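Long-range contacts in SYE1 (Shewanella oneidensis, PDB 4AWT), which binds FMN and probably works as an oxidoreductase acting on CH-CH groups with NAD(H) or NADP(H) as partner: residues A[102-107]-A[185-190]; A[106-110]-A[143-148]; A[156-160]-A[213-217]. The protein carries 1 engineered substitution. The contacts are given in a common frame with arbitrary orientation. Numbering follows the deposited sequence.

Contact 1: residues A[102-107]-A[185-190]. With BOG (octyl beta-D-glucopyranoside), chain D.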
loop_
_atom_site.group_PDB
_atom_site.type_symbol
_atom_site.label_atom_id
_atom_site.label_comp_id
_atom_site.label_asym_id
_atom_site.label_seq_id
_atom_site.Cartn_x
_atom_site.Cartn_y
_atom_site.Cartn_z
ATOM N N TRP A 102 -0.276 1.970 7.214
ATOM C CA TRP A 102 -1.652 1.527 7.018
ATOM C C TRP A 102 -2.562 1.959 8.173
ATOM O O TRP A 102 -2.263 1.704 9.342
ATOM C CB TRP A 102 -1.711 0.007 6.917
ATOM C CG TRP A 102 -2.833 -0.561 6.120
ATOM C CD1 TRP A 102 -3.786 0.049 5.363
ATOM C CD2 TRP A 102 -3.036 -1.967 5.966
ATOM N NE1 TRP A 102 -4.565 -0.898 4.739
ATOM C CE2 TRP A 102 -4.110 -2.132 5.076
ATOM C CE3 TRP A 102 -2.382 -3.096 6.472
ATOM C CZ2 TRP A 102 -4.534 -3.404 4.681
ATOM C CZ3 TRP A 102 -2.816 -4.337 6.054
ATOM C CH2 TRP A 102 -3.847 -4.477 5.200
ATOM N N HIS A 103 -3.723 2.494 7.809
ATOM C CA HIS A 103 -4.881 2.563 8.707
ATOM C C HIS A 103 -6.074 2.145 7.872
ATOM O O HIS A 103 -6.402 2.774 6.867
ATOM C CB HIS A 103 -5.101 3.946 9.317
ATOM C CG HIS A 103 -6.059 3.936 10.479
ATOM N ND1 HIS A 103 -7.248 3.353 10.451
ATOM C CD2 HIS A 103 -5.846 4.440 11.717
ATOM C CE1 HIS A 103 -7.806 3.509 11.631
ATOM N NE2 HIS A 103 -6.981 4.169 12.432
ATOM N N VAL A 104 -6.720 1.052 8.287
ATOM C CA VAL A 104 -7.814 0.485 7.533
ATOM C C VAL A 104 -9.152 1.168 7.738
ATOM O O VAL A 104 -10.101 0.901 6.980
ATOM C CB VAL A 104 -7.975 -1.011 7.842
ATOM C CG1 VAL A 104 -6.706 -1.777 7.489
ATOM C CG2 VAL A 104 -8.413 -1.220 9.297
ATOM N N GLY A 105 -9.308 1.993 8.737
ATOM C CA GLY A 105 -10.571 2.620 9.065
ATOM C C GLY A 105 -11.600 1.576 9.299
ATOM O O GLY A 105 -11.443 0.652 10.110
ATOM N N ARG A 106 -12.727 1.664 8.561
ATOM C CA ARG A 106 -13.853 0.783 8.772
ATOM C C ARG A 106 -13.685 -0.604 8.212
ATOM O O ARG A 106 -14.556 -1.462 8.432
ATOM C CB ARG A 106 -15.126 1.389 8.146
ATOM C CG ARG A 106 -15.116 1.333 6.633
ATOM C CD ARG A 106 -16.255 2.150 6.057
ATOM N NE ARG A 106 -16.187 2.154 4.613
ATOM C CZ ARG A 106 -17.088 2.687 3.828
ATOM N NH1 ARG A 106 -18.144 3.314 4.308
ATOM N NH2 ARG A 106 -16.893 2.617 2.497
ATOM N N VAL A 107 -12.597 -0.873 7.471
ATOM C CA VAL A 107 -12.411 -2.203 6.866
ATOM C C VAL A 107 -11.650 -3.071 7.852
ATOM O O VAL A 107 -10.456 -3.317 7.737
ATOM C CB VAL A 107 -11.749 -2.096 5.497
ATOM C CG1 VAL A 107 -11.646 -3.472 4.882
ATOM C CG2 VAL A 107 -12.499 -1.152 4.584
ATOM N N GLY A 185 -9.989 1.554 -0.398
ATOM C CA GLY A 185 -11.105 1.616 0.507
ATOM C C GLY A 185 -10.749 1.807 1.965
ATOM O O GLY A 185 -11.659 1.721 2.811
ATOM N N TYR A 186 -9.495 2.084 2.286
ATOM C CA TYR A 186 -9.053 2.216 3.678
ATOM C C TYR A 186 -9.308 3.624 4.190
ATOM O O TYR A 186 -10.056 4.384 3.613
ATOM C CB TYR A 186 -7.643 1.633 3.815
ATOM C CG TYR A 186 -7.650 0.158 3.475
ATOM C CD1 TYR A 186 -8.380 -0.751 4.233
ATOM C CD2 TYR A 186 -6.925 -0.326 2.397
ATOM C CE1 TYR A 186 -8.398 -2.093 3.939
ATOM C CE2 TYR A 186 -6.928 -1.665 2.096
ATOM C CZ TYR A 186 -7.659 -2.565 2.842
ATOM O OH TYR A 186 -7.643 -3.877 2.491
ATOM N N LEU A 187 -8.771 3.968 5.387
ATOM C CA LEU A 187 -9.278 5.129 6.107
ATOM C C LEU A 187 -9.239 6.398 5.299
ATOM O O LEU A 187 -10.239 7.123 5.208
ATOM C CB LEU A 187 -8.495 5.347 7.410
ATOM C CG LEU A 187 -9.026 6.523 8.228
ATOM C CD1 LEU A 187 -10.443 6.335 8.714
ATOM C CD2 LEU A 187 -8.077 6.788 9.397
ATOM N N ILE A 188 -8.079 6.743 4.746
ATOM C CA ILE A 188 -8.007 8.012 4.022
ATOM C C ILE A 188 -8.959 8.000 2.833
ATOM O O ILE A 188 -9.613 9.005 2.518
ATOM C CB ILE A 188 -6.566 8.375 3.664
ATOM C CG1 ILE A 188 -5.728 8.499 4.964
ATOM C CG2 ILE A 188 -6.510 9.653 2.846
ATOM C CD1 ILE A 188 -4.301 8.676 4.730
ATOM N N ASN A 189 -9.043 6.851 2.154
ATOM C CA ASN A 189 -9.951 6.711 1.036
ATOM C C ASN A 189 -11.403 6.881 1.446
ATOM O O ASN A 189 -12.220 7.343 0.623
ATOM C CB ASN A 189 -9.627 5.374 0.373
ATOM C CG ASN A 189 -10.129 5.113 -1.020
ATOM O OD1 ASN A 189 -9.692 4.112 -1.611
ATOM N ND2 ASN A 189 -10.953 5.974 -1.577
ATOM N N GLN A 190 -11.753 6.533 2.684
ATOM C CA GLN A 190 -13.089 6.735 3.220
ATOM C C GLN A 190 -13.425 8.231 3.412
ATOM O O GLN A 190 -14.604 8.544 3.496
ATOM C CB GLN A 190 -13.240 5.998 4.553
ATOM C CG GLN A 190 -13.216 4.480 4.396
ATOM C CD GLN A 190 -12.737 3.728 5.597
ATOM O OE1 GLN A 190 -13.020 4.097 6.765
ATOM N NE2 GLN A 190 -11.997 2.668 5.395
HETATM C C1 BOG D . -7.266 -8.472 1.048
HETATM O O1 BOG D . -7.554 -9.771 0.609
HETATM C C2 BOG D . -5.896 -8.361 1.641
HETATM O O2 BOG D . -5.775 -9.125 2.822
HETATM C C3 BOG D . -5.534 -6.917 2.021
HETATM O O3 BOG D . -4.176 -6.823 2.350
HETATM C C4 BOG D . -5.741 -6.042 0.777
HETATM O O4 BOG D . -5.496 -4.720 1.120
HETATM C C5 BOG D . -7.132 -6.213 0.177
HETATM O O5 BOG D . -7.269 -7.588 -0.123
HETATM C C6 BOG D . -7.317 -5.387 -1.070
HETATM O O6 BOG D . -8.667 -5.575 -1.457
HETATM C "C1'" BOG D . -8.924 -10.093 0.576
HETATM C "C2'" BOG D . -9.238 -11.555 0.272
HETATM C "C3'" BOG D . -8.478 -12.118 -0.890
HETATM C "C4'" BOG D . -8.923 -13.408 -1.569
HETATM C "C5'" BOG D . -7.773 -14.413 -1.455
HETATM C "C6'" BOG D . -8.146 -15.554 -0.506
HETATM C "C7'" BOG D . -6.971 -16.539 -0.379
HETATM C "C8'" BOG D . -7.580 -17.860 0.076
HETATM O O HOH W 1 -5.890 4.793 4.911
HETATM O O HOH W 2 -14.375 1.082 2.669
#
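The 102-107 backbone leaves strand 96-102 and runs close by the 185-190 segment, part of which is helical. The CA atoms of Gly105 and Leu187 are 4.1 Å apart, those of Val104 and Tyr186 4.4 Å. Val104 to Val107 form a type II' turn, closed by Val107 N to Val104 O (3.1 Å), with Gly105 at its second position. A CB on Gly105 would clash with Gln190 OE1 and Leu187 CD1, and its phi of 57° also favours glycine. Leu187 N donates to His103 O (3.0 Å), tying the 185-190 backbone to the loop. Gln190 grips the turn: NE2 donates to Val104 O and OE1 accepts from Arg106 N, both at 3.0 Å, while NE2 also reaches Gly185 O (2.8 Å) and OE1 binds Ser120. The segments follow the third and fourth strands of a TIM barrel, at the C-terminal rim where the flavin sits; the Trp102 side chain comes to about 4 Å of the FMN (nearest atoms). The edge of its indole meets the Tyr186 ring face in a T-shaped pair (five-membered-ring centroid 4.6 Å from that of Tyr186, planes at 88°); the indole also stacks with His181. The same ring packs through Tyr186 CD1 on Val104 CB (3.6 Å) and through Tyr186 CE1 on Val107 CG1 (3.7 Å). Tyr186 OH is hydrogen-bonded to O4 of the bound octyl glucoside (2.7 Å) and to Tyr68. Leu187 CD2 sits over the His103 ring, 3.7 Å from its centroid, in a CH-pi contact, and both residues touch Val159 of helix 153-172.

Contact 2: residues A[106-110]-A[143-148]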
loop_
_atom_site.group_PDB
_atom_site.type_symbol
_atom_site.label_atom_id
_atom_site.label_comp_id
_atom_site.label_asym_id
_atom_site.label_seq_id
_atom_site.Cartn_x
_atom_site.Cartn_y
_atom_site.Cartn_z
ATOM N N ARG A 106 -12.727 1.664 8.561
ATOM C CA ARG A 106 -13.853 0.783 8.772
ATOM C C ARG A 106 -13.685 -0.604 8.212
ATOM O O ARG A 106 -14.556 -1.462 8.432
ATOM C CB ARG A 106 -15.126 1.389 8.146
ATOM C CG ARG A 106 -15.116 1.333 6.633
ATOM C CD ARG A 106 -16.255 2.150 6.057
ATOM N NE ARG A 106 -16.187 2.154 4.613
ATOM C CZ ARG A 106 -17.088 2.687 3.828
ATOM N NH1 ARG A 106 -18.144 3.314 4.308
ATOM N NH2 ARG A 106 -16.893 2.617 2.497
ATOM N N VAL A 107 -12.597 -0.873 7.471
ATOM C CA VAL A 107 -12.411 -2.203 6.866
ATOM C C VAL A 107 -11.650 -3.071 7.852
ATOM O O VAL A 107 -10.456 -3.317 7.737
ATOM C CB VAL A 107 -11.749 -2.096 5.497
ATOM C CG1 VAL A 107 -11.646 -3.472 4.882
ATOM C CG2 VAL A 107 -12.499 -1.152 4.584
ATOM N N THR A 108 -12.373 -3.489 8.888
ATOM C CA THR A 108 -11.842 -4.300 9.963
ATOM C C THR A 108 -13.025 -4.884 10.732
ATOM O O THR A 108 -14.194 -4.714 10.415
ATOM C CB THR A 108 -10.880 -3.506 10.832
ATOM O OG1 THR A 108 -10.195 -4.433 11.677
ATOM C CG2 THR A 108 -11.569 -2.427 11.654
ATOM N N HIS A 109 -12.659 -5.629 11.749
ATOM C CA HIS A 109 -13.579 -6.274 12.668
ATOM C C HIS A 109 -13.042 -6.017 14.064
ATOM O O HIS A 109 -11.812 -6.032 14.227
ATOM C CB HIS A 109 -13.652 -7.764 12.368
ATOM C CG HIS A 109 -14.639 -8.484 13.153
ATOM N ND1 HIS A 109 -14.453 -8.932 14.376
ATOM C CD2 HIS A 109 -15.888 -8.898 12.860
ATOM C CE1 HIS A 109 -15.481 -9.514 14.908
ATOM N NE2 HIS A 109 -16.417 -9.539 13.961
ATOM N N PRO A 110 -13.884 -5.831 15.069
ATOM C CA PRO A 110 -13.406 -5.631 16.439
ATOM C C PRO A 110 -12.366 -6.625 16.905
ATOM O O PRO A 110 -11.479 -6.276 17.702
ATOM C CB PRO A 110 -14.725 -5.682 17.274
ATOM C CG PRO A 110 -15.675 -5.055 16.293
ATOM C CD PRO A 110 -15.354 -5.714 14.978
ATOM N N VAL A 143 -14.796 -12.812 7.943
ATOM C CA VAL A 143 -15.881 -12.232 8.670
ATOM C C VAL A 143 -16.329 -10.944 7.993
ATOM O O VAL A 143 -15.536 -10.278 7.365
ATOM C CB VAL A 143 -15.545 -11.890 10.149
ATOM C CG1 VAL A 143 -15.255 -13.139 10.955
ATOM C CG2 VAL A 143 -14.357 -10.943 10.206
ATOM N N ASP A 144 -17.601 -10.587 8.175
ATOM C CA ASP A 144 -18.118 -9.316 7.733
ATOM C C ASP A 144 -17.493 -8.184 8.525
ATOM O O ASP A 144 -17.236 -8.311 9.745
ATOM C CB ASP A 144 -19.623 -9.266 7.963
ATOM C CG ASP A 144 -20.382 -10.140 7.001
ATOM O OD1 ASP A 144 -19.810 -10.665 6.052
ATOM O OD2 ASP A 144 -21.613 -10.249 7.190
ATOM N N VAL A 145 -17.237 -7.053 7.904
ATOM C CA VAL A 145 -16.785 -5.888 8.608
ATOM C C VAL A 145 -17.885 -5.363 9.515
ATOM O O VAL A 145 -19.064 -5.651 9.320
ATOM C CB VAL A 145 -16.328 -4.801 7.617
ATOM C CG1 VAL A 145 -15.074 -5.249 6.897
ATOM C CG2 VAL A 145 -17.421 -4.413 6.626
ATOM N N ALA A 146 -17.477 -4.534 10.470
ATOM C CA ALA A 146 -18.346 -3.894 11.425
ATOM C C ALA A 146 -18.742 -2.492 11.027
ATOM O O ALA A 146 -18.111 -1.845 10.213
ATOM C CB ALA A 146 -17.731 -3.905 12.798
ATOM N N VAL A 147 -19.813 -1.959 11.633
ATOM C CA VAL A 147 -20.227 -0.607 11.423
ATOM C C VAL A 147 -19.330 0.357 12.167
ATOM O O VAL A 147 -19.176 0.183 13.379
ATOM C CB VAL A 147 -21.709 -0.393 11.873
ATOM C CG1 VAL A 147 -22.093 1.052 11.733
ATOM C CG2 VAL A 147 -22.694 -1.251 11.087
ATOM N N PRO A 148 -18.741 1.346 11.518
ATOM C CA PRO A 148 -17.806 2.207 12.212
ATOM C C PRO A 148 -18.504 3.355 12.953
ATOM O O PRO A 148 -19.670 3.656 12.688
ATOM C CB PRO A 148 -16.968 2.778 11.074
ATOM C CG PRO A 148 -17.964 2.911 9.951
ATOM C CD PRO A 148 -18.826 1.662 10.086
HETATM O O HOH W 3 -17.312 -1.182 7.656
#
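A two-stranded antiparallel hairpin, 130-133 with 141-144, belongs to the long excursion between the third barrel strand and the helix 153-172 that follows it, and here the chain leaving that hairpin lies against the start of the same excursion. One direct hydrogen bond joins the two backbones: Ala146 N to Thr108 O, rather long at 3.3 Å. The same carbonyl takes a CA-H...O contact from Val145, with CA 3.4 Å from Thr108 O. Farther along, a water donates to both Arg106 O (2.9 Å) and Ala146 O (2.8 Å), bridging two carbonyls that could not bond to each other. Val107 is the centre of an inverse gamma turn, whose Thr108 N to Arg106 O bond is weak. The excursion thus folds back on itself, with Val107 and Val145 both resting on Val131 of the hairpin. Small apolar contacts flank the backbone bond. Pro110 CD meets Ala146 CB at 3.7 Å, and Arg106 CB meets Pro148 CG at the same distance, while the guanidinium of Arg106 leads away to Leu124 O. Toward the more open end, His109 CD2 lies 3.7 Å from Val143 CG2 and, by the ring edge, 3.4 Å from Asp144 O.

Contact 3: residues A[156-160]-A[213-217]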
loop_
_atom_site.group_PDB
_atom_site.type_symbol
_atom_site.label_atom_id
_atom_site.label_comp_id
_atom_site.label_asym_id
_atom_site.label_seq_id
_atom_site.Cartn_x
_atom_site.Cartn_y
_atom_site.Cartn_z
ATOM N N ILE A 156 -9.021 12.612 14.597
ATOM C CA ILE A 156 -8.212 13.054 13.459
ATOM C C ILE A 156 -6.824 13.430 13.904
ATOM O O ILE A 156 -5.823 13.031 13.300
ATOM C CB ILE A 156 -8.976 14.176 12.704
ATOM C CG1 ILE A 156 -10.181 13.562 12.001
ATOM C CG2 ILE A 156 -8.031 14.932 11.815
ATOM C CD1 ILE A 156 -11.128 14.597 11.392
ATOM N N ALA A 157 -6.717 14.238 14.975
ATOM C CA ALA A 157 -5.416 14.617 15.463
ATOM C C ALA A 157 -4.623 13.402 15.888
ATOM O O ALA A 157 -3.396 13.340 15.664
ATOM C CB ALA A 157 -5.582 15.583 16.655
ATOM N N GLN A 158 -5.266 12.457 16.548
ATOM C CA GLN A 158 -4.571 11.269 17.017
ATOM C C GLN A 158 -4.015 10.453 15.842
ATOM O O GLN A 158 -2.884 9.983 15.858
ATOM C CB GLN A 158 -5.540 10.395 17.825
ATOM C CG GLN A 158 -4.841 9.128 18.346
ATOM C CD GLN A 158 -3.816 9.455 19.391
ATOM O OE1 GLN A 158 -4.180 10.082 20.407
ATOM N NE2 GLN A 158 -2.576 9.079 19.219
ATOM N N VAL A 159 -4.866 10.250 14.812
ATOM C CA VAL A 159 -4.420 9.451 13.668
ATOM C C VAL A 159 -3.298 10.157 12.940
ATOM O O VAL A 159 -2.334 9.498 12.522
ATOM C CB VAL A 159 -5.615 9.066 12.805
ATOM C CG1 VAL A 159 -5.126 8.469 11.475
ATOM C CG2 VAL A 159 -6.509 8.096 13.545
ATOM N N ILE A 160 -3.370 11.474 12.776
ATOM C CA ILE A 160 -2.257 12.201 12.170
ATOM C C ILE A 160 -0.969 11.972 12.981
ATOM O O ILE A 160 0.088 11.702 12.434
ATOM C CB ILE A 160 -2.575 13.691 11.988
ATOM C CG1 ILE A 160 -3.674 13.867 10.943
ATOM C CG2 ILE A 160 -1.343 14.477 11.654
ATOM C CD1 ILE A 160 -4.293 15.246 10.914
ATOM N N PHE A 213 -8.142 15.610 4.898
ATOM C CA PHE A 213 -7.465 14.647 5.756
ATOM C C PHE A 213 -6.196 14.142 5.066
ATOM O O PHE A 213 -5.122 14.101 5.665
ATOM C CB PHE A 213 -8.405 13.528 6.137
ATOM C CG PHE A 213 -7.860 12.579 7.167
ATOM C CD1 PHE A 213 -7.382 13.011 8.375
ATOM C CD2 PHE A 213 -7.858 11.211 6.913
ATOM C CE1 PHE A 213 -6.912 12.107 9.321
ATOM C CE2 PHE A 213 -7.395 10.316 7.862
ATOM C CZ PHE A 213 -6.972 10.768 9.085
ATOM N N LEU A 214 -6.297 13.795 3.773
ATOM C CA LEU A 214 -5.120 13.434 2.993
ATOM C C LEU A 214 -4.059 14.514 3.087
ATOM O O LEU A 214 -2.871 14.253 3.317
ATOM C CB LEU A 214 -5.528 13.207 1.544
ATOM C CG LEU A 214 -4.381 12.954 0.573
ATOM C CD1 LEU A 214 -3.662 11.636 0.836
ATOM C CD2 LEU A 214 -4.897 12.975 -0.864
ATOM N N ASP A 215 -4.467 15.787 2.846
ATOM C CA ASP A 215 -3.550 16.884 2.872
ATOM C C ASP A 215 -2.789 16.969 4.189
ATOM O O ASP A 215 -1.582 17.147 4.242
ATOM C CB ASP A 215 -4.317 18.184 2.593
ATOM C CG ASP A 215 -3.432 19.376 2.418
ATOM O OD1 ASP A 215 -2.450 19.318 1.706
ATOM O OD2 ASP A 215 -3.870 20.446 2.821
ATOM N N GLU A 216 -3.554 16.882 5.296
ATOM C CA GLU A 216 -2.980 17.043 6.599
ATOM C C GLU A 216 -2.082 15.892 7.000
ATOM O O GLU A 216 -1.031 16.079 7.643
ATOM C CB GLU A 216 -4.096 17.254 7.628
ATOM C CG GLU A 216 -4.803 18.589 7.417
ATOM C CD GLU A 216 -5.966 18.854 8.342
ATOM O OE1 GLU A 216 -6.306 17.951 9.131
ATOM O OE2 GLU A 216 -6.573 19.929 8.269
ATOM N N VAL A 217 -2.468 14.657 6.639
ATOM C CA VAL A 217 -1.612 13.507 6.890
ATOM C C VAL A 217 -0.310 13.640 6.111
ATOM O O VAL A 217 0.770 13.450 6.657
ATOM C CB VAL A 217 -2.349 12.192 6.590
ATOM C CG1 VAL A 217 -1.367 11.015 6.659
ATOM C CG2 VAL A 217 -3.505 11.952 7.529
#
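Two helical segments meet here through side chains that fill each other's gaps. The axes of 156-160 and 213-217 come to 10.6 Å and cross at -43°, running in broadly the same direction. The backbones converge toward their C-terminal ends: the CA atoms of Ile156 and Phe213 are 7.9 Å apart, those of Ile160 and Val217 only 5.5 Å. At the wider end the gap is filled by the ring of Phe213. This is the principal bump of its helix, and it enters a hollow lined by Ile156, Val159 and Ile160, one turn of the facing helix. Phe213 CE1 lies 3.9 Å from Ile156 CG2 and 4.0 Å from Ile160 CG1, and Val159 CG1 approaches the ring edge at Phe213 CZ (3.8 Å). Ile160 is the answering bump. It fits between Phe213, Glu216 and Val217, with Ile160 CG1 3.9 Å from Val217 CG2 and Ile160 CD1 3.8 Å from Glu216 OE1. Glu216 OE1, which borders the hollow, is itself hydrogen-bonded to Tyr203 OH. Elsewhere the interface is apolar, its 252 Å² of buried surface coming from only six residues. The two helices are those that follow the third and fourth strands of the TIM barrel, adjacent in its outer layer. Val217 also packs inward on Leu180 of strand 177-181, which lies between the two helices in sequence; Val159 and Phe213 both touch Leu187 of the short helix 187-192, and the ring of Phe213 meets that of Phe191.

Contacts 1 and 3 are both buried, whereas contact 2 is partly open and lies farthest from the centre of the chain. Contact 1, at the flavin end, joins the loop after the third barrel strand to the loop and short helix after the fourth and relies on hydrogen bonds and aromatic rings; contact 3 joins helices of the outer layer almost wholly through apolar side chains. They meet where Leu187 and Ile188 pack on Phe213, Ile188 CG1 lying 3.8 Å from Phe213 CE2. Contact 2 shares Arg106 and Val107 with contact 1, so one loop is held by the 185-190 segment and then by 143-148, with sparser, partly water-mediated bonding. Contacts 2 and 3 do not touch.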